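Local atomic coordinates of ThiJ/PfpI family protein (Pseudomonas syringae pv. tomato, PDB entry 3EWN), a protein that is of unknown function but belongs to the DJ-1/PfpI family, within the class I glutamine amidotransferase-like clan. Residues 46-51 with 184-189. Numbering follows the deposited sequence.
Sequences FGSLMG and SMVAEL
Phe46 and Leu49, at the C-terminal end of helix 36-46 and in the turn that follows, meet Met185, Val186 and Leu189 of helix 177-189 entirely through apolar groups. The aromatic part rests on Phe46. CE1 of Phe46 lies 3.7 Å from CB of Met185, and its CZ comes 4.1 Å from CG of the same residue, so one corner of the ring meets the root of the selenomethionine chain. CD1 of Leu189 approaches the same ring at its edge, near the ring plane, 4.2 Å from CE1 of Phe46. The aliphatic part is carried by Leu49, whose two methyls part company: CD1 touches CD1 of Leu189 at 3.7 Å, the two side chains crossing at about a right angle, while CD2 runs past CG1 of Val186 at 4.2 Å. With CG1 of Val186 anti to the backbone N (chi1 170°), its two methyls serve different neighbours, CG1 facing Leu49 and CG2 lying 4.0 Å from OG of Ser48.

No polar bond links 46-51 to 184-189. A type I turn from Phe46 to Leu49, closed by Leu49 N to Phe46 O at 3.1 Å, brings Leu49 round to face the helix, whereas Phe46 extends its ring from a CG set anti to the carbonyl carbon (chi1 -73°). Ser48 OG hydrogen-bonds to Met45 O and meets Val186 only as a van der Waals neighbour. Ile26 of the inner strand 25-29 touches both Phe46 and Leu49, and Tyr119 of strand 119-123 packs on Met185 and Leu189; Tyr194 of helix 192-201 bonds to Ser48 O and touches Val186.

In this alpha/beta sandwich the contact thus joins the end of helix 36-46 and its following loop to the last turns of helix 177-189, beside the mixed central sheet. Carbon-to-carbon approaches without any bridging hydrogen bond or salt bridge, over a modest 265 Å² of buried surface, imply cohesion by shape and hydrophobic burial.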
loop_
_atom_site.group_PDB
_atom_site.type_symbol
_atom_site.label_atom_id
_atom_site.label_comp_id
_atom_site.label_asym_id
_atom_site.label_seq_id
_atom_site.Cartn_x
_atom_site.Cartn_y
_atom_site.Cartn_z
ATOM N N PHE A 46 -2.908 8.492 -6.366
ATOM C CA PHE A 46 -2.845 8.963 -7.748
ATOM C C PHE A 46 -3.891 8.249 -8.595
ATOM O O PHE A 46 -4.452 8.821 -9.536
ATOM C CB PHE A 46 -1.465 8.704 -8.361
ATOM C CG PHE A 46 -0.383 9.609 -7.849
ATOM C CD1 PHE A 46 -0.589 10.981 -7.764
ATOM C CD2 PHE A 46 0.858 9.095 -7.494
ATOM C CE1 PHE A 46 0.429 11.829 -7.337
ATOM C CE2 PHE A 46 1.885 9.938 -7.065
ATOM C CZ PHE A 46 1.666 11.309 -6.988
ATOM N N GLY A 47 -4.145 6.993 -8.251
ATOM C CA GLY A 47 -5.115 6.202 -8.987
ATOM C C GLY A 47 -6.535 6.719 -8.855
ATOM O O GLY A 47 -7.402 6.346 -9.643
ATOM N N SER A 48 -6.776 7.580 -7.870
ATOM C CA SER A 48 -8.110 8.135 -7.655
ATOM C C SER A 48 -8.425 9.279 -8.617
ATOM O O SER A 48 -9.573 9.694 -8.732
ATOM C CB SER A 48 -8.251 8.652 -6.223
ATOM O OG SER A 48 -7.607 9.907 -6.080
ATOM N N LEU A 49 -7.403 9.782 -9.301
ATOM C CA LEU A 49 -7.560 10.892 -10.235
ATOM C C LEU A 49 -8.216 10.487 -11.560
ATOM O O LEU A 49 -7.608 9.789 -12.368
ATOM C CB LEU A 49 -6.182 11.511 -10.506
ATOM C CG LEU A 49 -5.450 12.069 -9.279
ATOM C CD1 LEU A 49 -3.995 12.355 -9.626
ATOM C CD2 LEU A 49 -6.151 13.337 -8.801
HETATM N N MSE A 50 -9.452 10.932 -11.784
HETATM C CA MSE A 50 -10.171 10.614 -13.019
HETATM C C MSE A 50 -9.531 11.308 -14.219
HETATM O O MSE A 50 -9.295 12.514 -14.188
HETATM C CB MSE A 50 -11.635 11.060 -12.913
HETATM C CG MSE A 50 -12.477 10.270 -11.929
HETATM SE SE MSE A 50 -14.186 11.134 -11.568
HETATM C CE MSE A 50 -14.989 10.853 -13.288
ATOM N N GLY A 51 -9.247 10.545 -15.272
ATOM C CA GLY A 51 -8.655 11.121 -16.467
ATOM C C GLY A 51 -7.140 11.080 -16.519
ATOM O O GLY A 51 -6.545 11.247 -17.585
ATOM N N SER A 184 -2.002 14.562 -0.171
ATOM C CA SER A 184 -1.661 15.960 -0.365
ATOM C C SER A 184 -1.500 16.244 -1.856
ATOM O O SER A 184 -1.888 17.309 -2.337
ATOM C CB SER A 184 -0.372 16.303 0.380
ATOM O OG SER A 184 -0.595 16.313 1.779
HETATM N N MSE A 185 -0.923 15.296 -2.593
HETATM C CA MSE A 185 -0.747 15.488 -4.032
HETATM C C MSE A 185 -2.103 15.571 -4.733
HETATM O O MSE A 185 -2.287 16.364 -5.660
HETATM C CB MSE A 185 0.083 14.348 -4.640
HETATM C CG MSE A 185 1.594 14.414 -4.339
HETATM SE SE MSE A 185 2.465 16.025 -4.969
HETATM C CE MSE A 185 2.152 15.841 -6.849
ATOM N N VAL A 186 -3.055 14.751 -4.298
ATOM C CA VAL A 186 -4.385 14.776 -4.903
ATOM C C VAL A 186 -5.014 16.165 -4.761
ATOM O O VAL A 186 -5.637 16.673 -5.693
ATOM C CB VAL A 186 -5.319 13.725 -4.254
ATOM C CG1 VAL A 186 -6.755 13.933 -4.728
ATOM C CG2 VAL A 186 -4.843 12.314 -4.607
ATOM N N ALA A 187 -4.855 16.783 -3.594
ATOM C CA ALA A 187 -5.422 18.113 -3.375
ATOM C C ALA A 187 -4.674 19.151 -4.214
ATOM O O ALA A 187 -5.276 20.084 -4.748
ATOM C CB ALA A 187 -5.345 18.480 -1.896
ATOM N N GLU A 188 -3.359 18.984 -4.317
ATOM C CA GLU A 188 -2.518 19.895 -5.098
ATOM C C GLU A 188 -2.932 19.869 -6.567
ATOM O O GLU A 188 -3.082 20.915 -7.201
ATOM C CB GLU A 188 -1.047 19.483 -4.973
ATOM C CG GLU A 188 -0.063 20.224 -5.885
ATOM C CD GLU A 188 0.029 21.712 -5.584
ATOM O OE1 GLU A 188 -0.286 22.110 -4.445
ATOM O OE2 GLU A 188 0.436 22.483 -6.478
ATOM N N LEU A 189 -3.125 18.666 -7.094
ATOM C CA LEU A 189 -3.504 18.479 -8.493
ATOM C C LEU A 189 -4.952 18.864 -8.817
ATOM O O LEU A 189 -5.235 19.395 -9.894
ATOM C CB LEU A 189 -3.237 17.027 -8.900
ATOM C CG LEU A 189 -1.752 16.647 -8.838
ATOM C CD1 LEU A 189 -1.584 15.140 -9.019
ATOM C CD2 LEU A 189 -0.988 17.412 -9.909
#